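Local coordinates for protein GTN Reductase (Agrobacterium tumefaciens, PDB 5N6G) that probably reduces activated carbon-carbon double bonds with its flavin mononucleotide cofactor, as an ene-reductase of the Old Yellow Enzyme family, at residues E254-F263 with Y293-I303. Sequence-based numbering, arbitrary orientation.
Sequences EQLGKRNLAF and YRNAGGKGLWI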
loop_
_atom_site.group_PDB
_atom_site.type_symbol
_atom_site.label_atom_id
_atom_site.label_comp_id
_atom_site.label_asym_id
_atom_site.label_seq_id
_atom_site.Cartn_x
_atom_site.Cartn_y
_atom_site.Cartn_z
ATOM N N GLU A 254 6.016 6.176 -16.967
ATOM C CA GLU A 254 6.273 5.860 -18.361
ATOM C C GLU A 254 6.727 4.411 -18.496
ATOM O O GLU A 254 6.277 3.688 -19.386
ATOM C CB GLU A 254 7.324 6.820 -18.913
ATOM C CG GLU A 254 7.710 6.565 -20.331
ATOM C CD GLU A 254 9.099 7.087 -20.666
ATOM O OE1 GLU A 254 9.686 7.831 -19.844
ATOM O OE2 GLU A 254 9.612 6.731 -21.748
ATOM N N GLN A 255 7.610 3.974 -17.604
ATOM C CA GLN A 255 8.062 2.594 -17.655
ATOM C C GLN A 255 6.958 1.632 -17.252
ATOM O O GLN A 255 6.818 0.564 -17.854
ATOM C CB GLN A 255 9.285 2.401 -16.763
ATOM C CG GLN A 255 10.448 3.303 -17.100
ATOM C CD GLN A 255 10.661 3.531 -18.581
ATOM O OE1 GLN A 255 10.811 2.594 -19.351
ATOM N NE2 GLN A 255 10.672 4.792 -18.986
ATOM N N LEU A 256 6.148 1.992 -16.238
ATOM C CA LEU A 256 5.039 1.132 -15.834
ATOM C C LEU A 256 3.989 1.020 -16.930
ATOM O O LEU A 256 3.307 -0.002 -17.033
ATOM C CB LEU A 256 4.410 1.650 -14.540
ATOM C CG LEU A 256 5.326 1.575 -13.320
ATOM C CD1 LEU A 256 4.621 2.244 -12.138
ATOM C CD2 LEU A 256 5.722 0.187 -12.919
ATOM N N GLY A 257 3.856 2.057 -17.760
ATOM C CA GLY A 257 2.922 2.028 -18.872
ATOM C C GLY A 257 3.234 0.981 -19.909
ATOM O O GLY A 257 2.380 0.655 -20.742
ATOM N N LYS A 258 4.451 0.453 -19.888
ATOM C CA LYS A 258 4.894 -0.573 -20.817
ATOM C C LYS A 258 4.615 -1.982 -20.323
ATOM O O LYS A 258 4.807 -2.941 -21.100
ATOM C CB LYS A 258 6.391 -0.421 -21.056
ATOM C CG LYS A 258 6.810 0.888 -21.715
ATOM C CD LYS A 258 8.305 1.038 -21.655
ATOM C CE LYS A 258 8.758 2.329 -22.313
ATOM N NZ LYS A 258 10.247 2.416 -22.248
ATOM N N ARG A 259 4.124 -2.130 -19.093
ATOM C CA ARG A 259 4.119 -3.420 -18.399
ATOM C C ARG A 259 2.745 -4.061 -18.182
ATOM O O ARG A 259 2.659 -5.061 -17.465
ATOM C CB ARG A 259 4.855 -3.262 -17.074
ATOM C CG ARG A 259 6.372 -3.158 -17.327
ATOM C CD ARG A 259 7.092 -2.496 -16.233
ATOM N NE ARG A 259 8.503 -2.864 -16.193
ATOM C CZ ARG A 259 9.491 -2.210 -16.805
ATOM N NH1 ARG A 259 9.262 -1.136 -17.556
ATOM N NH2 ARG A 259 10.738 -2.629 -16.639
ATOM N N ASN A 260 1.681 -3.548 -18.782
ATOM C CA ASN A 260 0.401 -4.259 -18.786
ATOM C C ASN A 260 -0.122 -4.518 -17.371
ATOM O O ASN A 260 -0.736 -5.555 -17.102
ATOM C CB ASN A 260 0.530 -5.568 -19.564
ATOM C CG ASN A 260 0.810 -5.331 -21.034
ATOM O OD1 ASN A 260 1.869 -5.680 -21.556
ATOM N ND2 ASN A 260 -0.143 -4.717 -21.701
ATOM N N LEU A 261 0.039 -3.539 -16.481
ATOM C CA LEU A 261 -0.348 -3.691 -15.086
ATOM C C LEU A 261 -1.849 -3.490 -14.885
ATOM O O LEU A 261 -2.550 -2.857 -15.696
ATOM C CB LEU A 261 0.422 -2.721 -14.192
ATOM C CG LEU A 261 1.951 -2.869 -14.193
ATOM C CD1 LEU A 261 2.541 -1.894 -13.215
ATOM C CD2 LEU A 261 2.361 -4.296 -13.844
ATOM N N ALA A 262 -2.335 -4.025 -13.755
ATOM C CA ALA A 262 -3.766 -4.009 -13.457
ATOM C C ALA A 262 -4.236 -2.635 -13.002
ATOM O O ALA A 262 -5.315 -2.184 -13.407
ATOM C CB ALA A 262 -4.082 -5.051 -12.390
ATOM N N PHE A 263 -3.422 -1.944 -12.213
ATOM C CA PHE A 263 -3.818 -0.660 -11.653
ATOM C C PHE A 263 -2.610 0.091 -11.120
ATOM O O PHE A 263 -1.592 -0.495 -10.729
ATOM C CB PHE A 263 -4.891 -0.803 -10.546
ATOM C CG PHE A 263 -4.459 -1.604 -9.332
ATOM C CD1 PHE A 263 -4.651 -2.984 -9.307
ATOM C CD2 PHE A 263 -3.885 -0.987 -8.222
ATOM C CE1 PHE A 263 -4.268 -3.747 -8.200
ATOM C CE2 PHE A 263 -3.507 -1.750 -7.104
ATOM C CZ PHE A 263 -3.696 -3.118 -7.101
ATOM N N TYR A 293 1.795 8.070 -17.959
ATOM C CA TYR A 293 1.414 6.667 -17.939
ATOM C C TYR A 293 0.604 6.318 -19.182
ATOM O O TYR A 293 0.910 5.345 -19.885
ATOM C CB TYR A 293 0.611 6.368 -16.677
ATOM C CG TYR A 293 0.147 4.940 -16.557
ATOM C CD1 TYR A 293 1.062 3.889 -16.408
ATOM C CD2 TYR A 293 -1.193 4.636 -16.565
ATOM C CE1 TYR A 293 0.635 2.594 -16.284
ATOM C CE2 TYR A 293 -1.634 3.319 -16.435
ATOM C CZ TYR A 293 -0.713 2.310 -16.295
ATOM O OH TYR A 293 -1.152 1.005 -16.188
ATOM N N ARG A 294 -0.461 7.085 -19.457
ATOM C CA ARG A 294 -1.335 6.772 -20.590
ATOM C C ARG A 294 -0.587 6.854 -21.912
ATOM O O ARG A 294 -0.804 6.029 -22.825
ATOM C CB ARG A 294 -2.533 7.724 -20.607
ATOM C CG ARG A 294 -3.500 7.511 -19.468
ATOM C CD ARG A 294 -4.266 6.216 -19.606
ATOM N NE ARG A 294 -5.305 6.111 -18.584
ATOM C CZ ARG A 294 -5.467 5.086 -17.755
ATOM N NH1 ARG A 294 -4.672 4.023 -17.822
ATOM N NH2 ARG A 294 -6.448 5.112 -16.863
ATOM N N ASN A 295 0.258 7.877 -22.060
ATOM C CA ASN A 295 0.907 8.107 -23.347
ATOM C C ASN A 295 1.939 7.029 -23.649
ATOM O O ASN A 295 2.325 6.870 -24.813
ATOM C CB ASN A 295 1.583 9.474 -23.353
ATOM C CG ASN A 295 0.605 10.612 -23.396
ATOM O OD1 ASN A 295 -0.582 10.427 -23.663
ATOM N ND2 ASN A 295 1.102 11.813 -23.138
ATOM N N ALA A 296 2.415 6.324 -22.623
ATOM C CA ALA A 296 3.317 5.188 -22.805
ATOM C C ALA A 296 2.584 3.895 -23.102
ATOM O O ALA A 296 3.239 2.846 -23.246
ATOM C CB ALA A 296 4.173 4.976 -21.565
ATOM N N GLY A 297 1.262 3.925 -23.169
ATOM C CA GLY A 297 0.476 2.727 -23.389
ATOM C C GLY A 297 -0.211 2.185 -22.162
ATOM O O GLY A 297 -0.826 1.118 -22.239
ATOM N N GLY A 298 -0.140 2.885 -21.033
ATOM C CA GLY A 298 -0.648 2.335 -19.794
ATOM C C GLY A 298 -2.156 2.257 -19.804
ATOM O O GLY A 298 -2.843 3.257 -20.051
ATOM N N LYS A 299 -2.681 1.070 -19.498
ATOM C CA LYS A 299 -4.110 0.800 -19.516
ATOM C C LYS A 299 -4.637 0.356 -18.158
ATOM O O LYS A 299 -5.815 -0.009 -18.060
ATOM C CB LYS A 299 -4.413 -0.255 -20.586
ATOM C CG LYS A 299 -4.087 0.184 -22.012
ATOM C CD LYS A 299 -5.033 1.253 -22.505
ATOM C CE LYS A 299 -4.847 1.539 -24.002
ATOM N NZ LYS A 299 -3.555 2.229 -24.339
ATOM N N GLY A 300 -3.809 0.392 -17.117
ATOM C CA GLY A 300 -4.255 0.034 -15.791
ATOM C C GLY A 300 -5.321 0.984 -15.290
ATOM O O GLY A 300 -5.432 2.129 -15.721
ATOM N N LEU A 301 -6.094 0.491 -14.337
ATOM C CA LEU A 301 -7.090 1.322 -13.677
ATOM C C LEU A 301 -6.380 2.383 -12.839
ATOM O O LEU A 301 -5.457 2.075 -12.075
ATOM C CB LEU A 301 -7.979 0.446 -12.785
ATOM C CG LEU A 301 -9.258 1.102 -12.289
ATOM C CD1 LEU A 301 -10.250 1.215 -13.422
ATOM C CD2 LEU A 301 -9.847 0.307 -11.130
ATOM N N TRP A 302 -6.793 3.633 -12.986
ATOM C CA TRP A 302 -6.154 4.750 -12.302
ATOM C C TRP A 302 -6.965 5.053 -11.041
ATOM O O TRP A 302 -8.061 5.635 -11.123
ATOM C CB TRP A 302 -6.091 5.975 -13.210
ATOM C CG TRP A 302 -5.193 7.038 -12.691
ATOM C CD1 TRP A 302 -5.555 8.130 -11.947
ATOM C CD2 TRP A 302 -3.770 7.119 -12.853
ATOM N NE1 TRP A 302 -4.444 8.878 -11.636
ATOM C CE2 TRP A 302 -3.338 8.282 -12.184
ATOM C CE3 TRP A 302 -2.823 6.330 -13.512
ATOM C CZ2 TRP A 302 -2.007 8.684 -12.172
ATOM C CZ3 TRP A 302 -1.507 6.704 -13.467
ATOM C CH2 TRP A 302 -1.105 7.864 -12.800
ATOM N N ILE A 303 -6.412 4.681 -9.887
ATOM C CA ILE A 303 -7.089 4.764 -8.599
ATOM C C ILE A 303 -6.452 5.904 -7.831
ATOM O O ILE A 303 -5.239 5.908 -7.629
ATOM C CB ILE A 303 -6.965 3.463 -7.785
ATOM C CG1 ILE A 303 -7.436 2.244 -8.581
ATOM C CG2 ILE A 303 -7.699 3.641 -6.468
ATOM C CD1 ILE A 303 -7.175 0.909 -7.850
HETATM O O HOH W 1 0.631 -0.730 -17.156
#
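Tyr293 reaches from the last turn of its helix to Gly257. With CG anti to the backbone N (chi1 179°), the ring is carried from CB across to that glycine. Tyr293 CD1 lies 3.6 Å from Gly257 N, and Tyr293 CE1 3.5 Å from Gly257 CA, while the carbonyl carbon of Leu256 approaches the ring edge. Gly298 CA lies over one face, offset toward the rim. Glycine suits both places: Gly257 has no side chain to press on Tyr293 O and Ala296 CB, and Gly298 none to run into the ring. At the tip, Tyr293 OH accepts a bond from Gly300 N (2.9 Å) and shares a water with Leu256 O and Leu261 N, so the hydroxyl earns its place by tying both segments together. Ala296, small enough for close approach, sets its CB 3.3 Å from Glu254 O. Gly297, at positive phi, ends the helix in a Schellman motif. Farther along, Leu301 N donates to Ala262 O at 2.9 Å, nearly straight at 165°, where the parallel strands begin. Beyond it, Ile303 CD1 meets Phe263 CD2 at 3.8 Å, an apolar pair. The contact thus joins consecutive alpha-to-beta connections of the TIM barrel: helices 245-256 and 286-295 pack outside strands 263-267 and 301-305, and helix 204-222 covers Leu256 and Leu261.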